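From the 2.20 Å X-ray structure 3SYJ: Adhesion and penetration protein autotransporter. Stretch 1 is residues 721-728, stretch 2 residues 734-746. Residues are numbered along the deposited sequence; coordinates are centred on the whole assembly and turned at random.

Stretch 1, residues 721-728: AKLNGNVT
Stretch 2 (734-746) QFTLSNNATQIGN

Two short strands, 721-723 and 742-744, lie side by side and run the same way, their N-to-C directions 22° apart and their axes 4.6 Å apart at closest approach. The register is simple: K722 sits beside T742 (CA to CA 4.8 Å) and L723 beside Q743 (CA to CA 4.5 Å). Stretch 2 reaches this position by first running as strand through F735 and L737, then turns a corner through a type I' turn from S738 to A741, with N739 (phi/psi 49/45) and N740 (71/16) both at positive phi and A741 N hydrogen-bonded to S738 O at 3.0 Å.

The parallel ladder is built from alternating donors. T742 N gives a weak hydrogen bond to A721 O at 3.3 Å, L723 N donates to T742 O at 2.9 Å, and I744 N to L723 O at 2.8 Å. Water 1 reinforces the start, donating to A721 O at 3.1 Å and lying 3.1 Å from T742 OG1. Alpha carbons fill the gaps: K722 CA comes within 3.2 Å of T742 O in a CA-H...O contact.

Beyond the ladder each chain is almost fully stretched at a glycine, G725 (173/178) and G745 (162/177). G745 CA approaches G725 O at 3.4 Å, and a CB on G745 would lie 2.0 Å from that oxygen, a clash; the close approach depends on the bare alpha carbon. The pairing resumes when V727 N donates to N746 O at 2.9 Å.

Side chains add two hydrogen bonds where the ladder has ended. N726 (chi1 m, -49°) has its CA-to-CB bond sideways, but its end comes nearer to stretch 2, and OD1 accepts from N746 N at 3.0 Å with a nearly straight 177° angle. Q743, with chi1 and chi2 both t and chi3 at 6°, extends so that NE2 donates to G725 O at 3.0 Å, giving a carbonyl in the loop a side-chain partner.

The bridged pairs alternate faces: K722 and T742 on one, L723 and Q743 on the other. The all-t lysine is fully extended. Its CE packs 3.4 Å from CG1 of I744 (chi1 m, chi2 m). L723 (t, p) places CD2 3.9 Å from Q743 CD and 4.2 Å from F735 CZ, approaching that ring obliquely. V727 (chi1 t) points toward stretch 2 and sets CG2 over one face of the F735 ring (chi1 t, chi2 73°), 3.9 Å from its centroid and 16° off the normal, a CH-pi contact that ties the earlier strand to this buried layer.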

# COMPACT_ATOMS: atom_id res chain seq x y z
N ALA A 721 -11.82 -22.14 8.58
CA ALA A 721 -10.59 -21.77 7.92
C ALA A 721 -10.53 -20.26 7.76
O ALA A 721 -11.56 -19.60 7.58
CB ALA A 721 -10.47 -22.45 6.57
N LYS A 722 -9.32 -19.72 7.83
CA LYS A 722 -9.09 -18.30 7.68
C LYS A 722 -7.85 -18.10 6.81
O LYS A 722 -6.76 -18.55 7.15
CB LYS A 722 -8.89 -17.65 9.04
CG LYS A 722 -8.59 -16.17 9.01
CD LYS A 722 -8.45 -15.64 10.42
CE LYS A 722 -8.31 -14.13 10.45
NZ LYS A 722 -8.35 -13.64 11.86
N LEU A 723 -8.04 -17.44 5.67
CA LEU A 723 -6.95 -17.13 4.77
C LEU A 723 -6.28 -15.83 5.20
O LEU A 723 -6.89 -14.76 5.16
CB LEU A 723 -7.45 -17.01 3.33
CG LEU A 723 -6.44 -16.71 2.22
CD1 LEU A 723 -5.22 -17.63 2.27
CD2 LEU A 723 -7.11 -16.81 0.87
N ASN A 724 -5.03 -15.92 5.64
CA ASN A 724 -4.26 -14.74 5.99
C ASN A 724 -3.30 -14.42 4.86
O ASN A 724 -2.09 -14.64 4.97
CB ASN A 724 -3.52 -14.97 7.31
CG ASN A 724 -4.46 -15.19 8.48
OD1 ASN A 724 -5.39 -14.41 8.71
ND2 ASN A 724 -4.23 -16.26 9.23
N GLY A 725 -3.85 -13.92 3.76
CA GLY A 725 -3.07 -13.63 2.57
C GLY A 725 -3.96 -13.23 1.40
O GLY A 725 -5.18 -13.22 1.51
N ASN A 726 -3.33 -12.89 0.27
CA ASN A 726 -4.05 -12.47 -0.93
C ASN A 726 -4.32 -13.64 -1.88
O ASN A 726 -3.66 -14.68 -1.81
CB ASN A 726 -3.26 -11.40 -1.69
CG ASN A 726 -2.78 -10.27 -0.80
OD1 ASN A 726 -3.54 -9.73 0.01
ND2 ASN A 726 -1.52 -9.89 -0.95
N VAL A 727 -5.30 -13.46 -2.76
CA VAL A 727 -5.54 -14.40 -3.83
C VAL A 727 -5.38 -13.68 -5.17
O VAL A 727 -5.86 -12.56 -5.33
CB VAL A 727 -6.96 -15.01 -3.75
CG1 VAL A 727 -7.18 -15.98 -4.90
CG2 VAL A 727 -7.18 -15.69 -2.41
N THR A 728 -4.71 -14.34 -6.11
CA THR A 728 -4.52 -13.80 -7.45
C THR A 728 -4.94 -14.82 -8.50
O THR A 728 -4.55 -15.98 -8.44
CB THR A 728 -3.06 -13.41 -7.66
OG1 THR A 728 -2.69 -12.44 -6.67
CG2 THR A 728 -2.87 -12.81 -9.05
N GLN A 734 -10.78 -20.21 -10.82
CA GLN A 734 -11.93 -19.87 -9.98
C GLN A 734 -11.61 -19.98 -8.49
O GLN A 734 -11.02 -20.96 -8.04
CB GLN A 734 -13.11 -20.79 -10.30
CG GLN A 734 -13.52 -20.81 -11.75
CD GLN A 734 -14.91 -21.39 -11.95
OE1 GLN A 734 -15.72 -21.43 -11.02
NE2 GLN A 734 -15.20 -21.84 -13.17
N PHE A 735 -12.01 -18.97 -7.73
CA PHE A 735 -11.80 -18.98 -6.29
C PHE A 735 -13.10 -18.75 -5.53
O PHE A 735 -13.84 -17.82 -5.85
CB PHE A 735 -10.78 -17.93 -5.87
CG PHE A 735 -10.64 -17.77 -4.38
CD1 PHE A 735 -10.01 -18.75 -3.62
CD2 PHE A 735 -11.14 -16.65 -3.74
CE1 PHE A 735 -9.87 -18.61 -2.25
CE2 PHE A 735 -11.01 -16.51 -2.37
CZ PHE A 735 -10.38 -17.48 -1.62
N THR A 736 -13.36 -19.58 -4.52
CA THR A 736 -14.57 -19.46 -3.73
C THR A 736 -14.28 -19.35 -2.23
O THR A 736 -13.57 -20.18 -1.66
CB THR A 736 -15.52 -20.65 -3.95
OG1 THR A 736 -15.85 -20.75 -5.35
CG2 THR A 736 -16.80 -20.45 -3.16
N LEU A 737 -14.83 -18.32 -1.60
CA LEU A 737 -14.79 -18.19 -0.15
C LEU A 737 -16.21 -18.40 0.33
O LEU A 737 -17.10 -17.65 -0.05
CB LEU A 737 -14.30 -16.79 0.25
CG LEU A 737 -14.04 -16.54 1.74
CD1 LEU A 737 -12.82 -17.31 2.22
CD2 LEU A 737 -13.86 -15.05 2.00
N SER A 738 -16.43 -19.43 1.14
CA SER A 738 -17.79 -19.82 1.49
C SER A 738 -17.96 -20.35 2.90
O SER A 738 -17.01 -20.47 3.67
CB SER A 738 -18.32 -20.85 0.49
OG SER A 738 -17.71 -22.11 0.70
N ASN A 739 -19.21 -20.68 3.23
CA ASN A 739 -19.53 -21.35 4.48
C ASN A 739 -18.91 -20.70 5.70
O ASN A 739 -18.37 -21.37 6.58
CB ASN A 739 -19.16 -22.83 4.38
CG ASN A 739 -19.95 -23.55 3.29
OD1 ASN A 739 -21.13 -23.85 3.46
ND2 ASN A 739 -19.30 -23.81 2.16
N ASN A 740 -19.00 -19.38 5.75
CA ASN A 740 -18.61 -18.59 6.91
C ASN A 740 -17.11 -18.52 7.17
O ASN A 740 -16.68 -18.14 8.26
CB ASN A 740 -19.35 -19.08 8.16
CG ASN A 740 -19.46 -18.00 9.21
OD1 ASN A 740 -18.95 -18.14 10.33
ND2 ASN A 740 -20.10 -16.89 8.85
N ALA A 741 -16.31 -18.88 6.17
CA ALA A 741 -14.86 -18.72 6.29
C ALA A 741 -14.51 -17.24 6.22
O ALA A 741 -15.34 -16.41 5.83
CB ALA A 741 -14.14 -19.49 5.19
N THR A 742 -13.28 -16.91 6.60
CA THR A 742 -12.81 -15.53 6.61
C THR A 742 -11.52 -15.39 5.81
O THR A 742 -10.68 -16.29 5.82
CB THR A 742 -12.56 -15.05 8.05
OG1 THR A 742 -13.78 -15.13 8.79
CG2 THR A 742 -12.07 -13.61 8.07
N GLN A 743 -11.38 -14.27 5.10
CA GLN A 743 -10.11 -13.93 4.47
C GLN A 743 -9.63 -12.55 4.89
O GLN A 743 -10.36 -11.57 4.77
CB GLN A 743 -10.19 -13.98 2.94
CG GLN A 743 -8.92 -13.40 2.29
CD GLN A 743 -8.97 -13.38 0.77
OE1 GLN A 743 -10.00 -13.69 0.17
NE2 GLN A 743 -7.86 -13.01 0.15
N ILE A 744 -8.40 -12.47 5.39
CA ILE A 744 -7.77 -11.18 5.61
C ILE A 744 -6.75 -10.99 4.51
O ILE A 744 -5.62 -11.47 4.61
CB ILE A 744 -7.07 -11.08 6.97
CG1 ILE A 744 -7.96 -11.66 8.08
CG2 ILE A 744 -6.73 -9.63 7.27
CD1 ILE A 744 -9.21 -10.87 8.32
N GLY A 745 -7.17 -10.31 3.45
CA GLY A 745 -6.34 -10.08 2.28
C GLY A 745 -7.16 -9.67 1.08
O GLY A 745 -8.39 -9.63 1.15
N ASN A 746 -6.50 -9.37 -0.03
CA ASN A 746 -7.18 -8.91 -1.23
C ASN A 746 -7.38 -10.00 -2.28
O ASN A 746 -6.70 -11.02 -2.26
CB ASN A 746 -6.43 -7.73 -1.84
CG ASN A 746 -6.17 -6.63 -0.85
OD1 ASN A 746 -7.06 -6.24 -0.09
ND2 ASN A 746 -4.95 -6.11 -0.83
O HOH W 1 -12.76 -17.90 9.83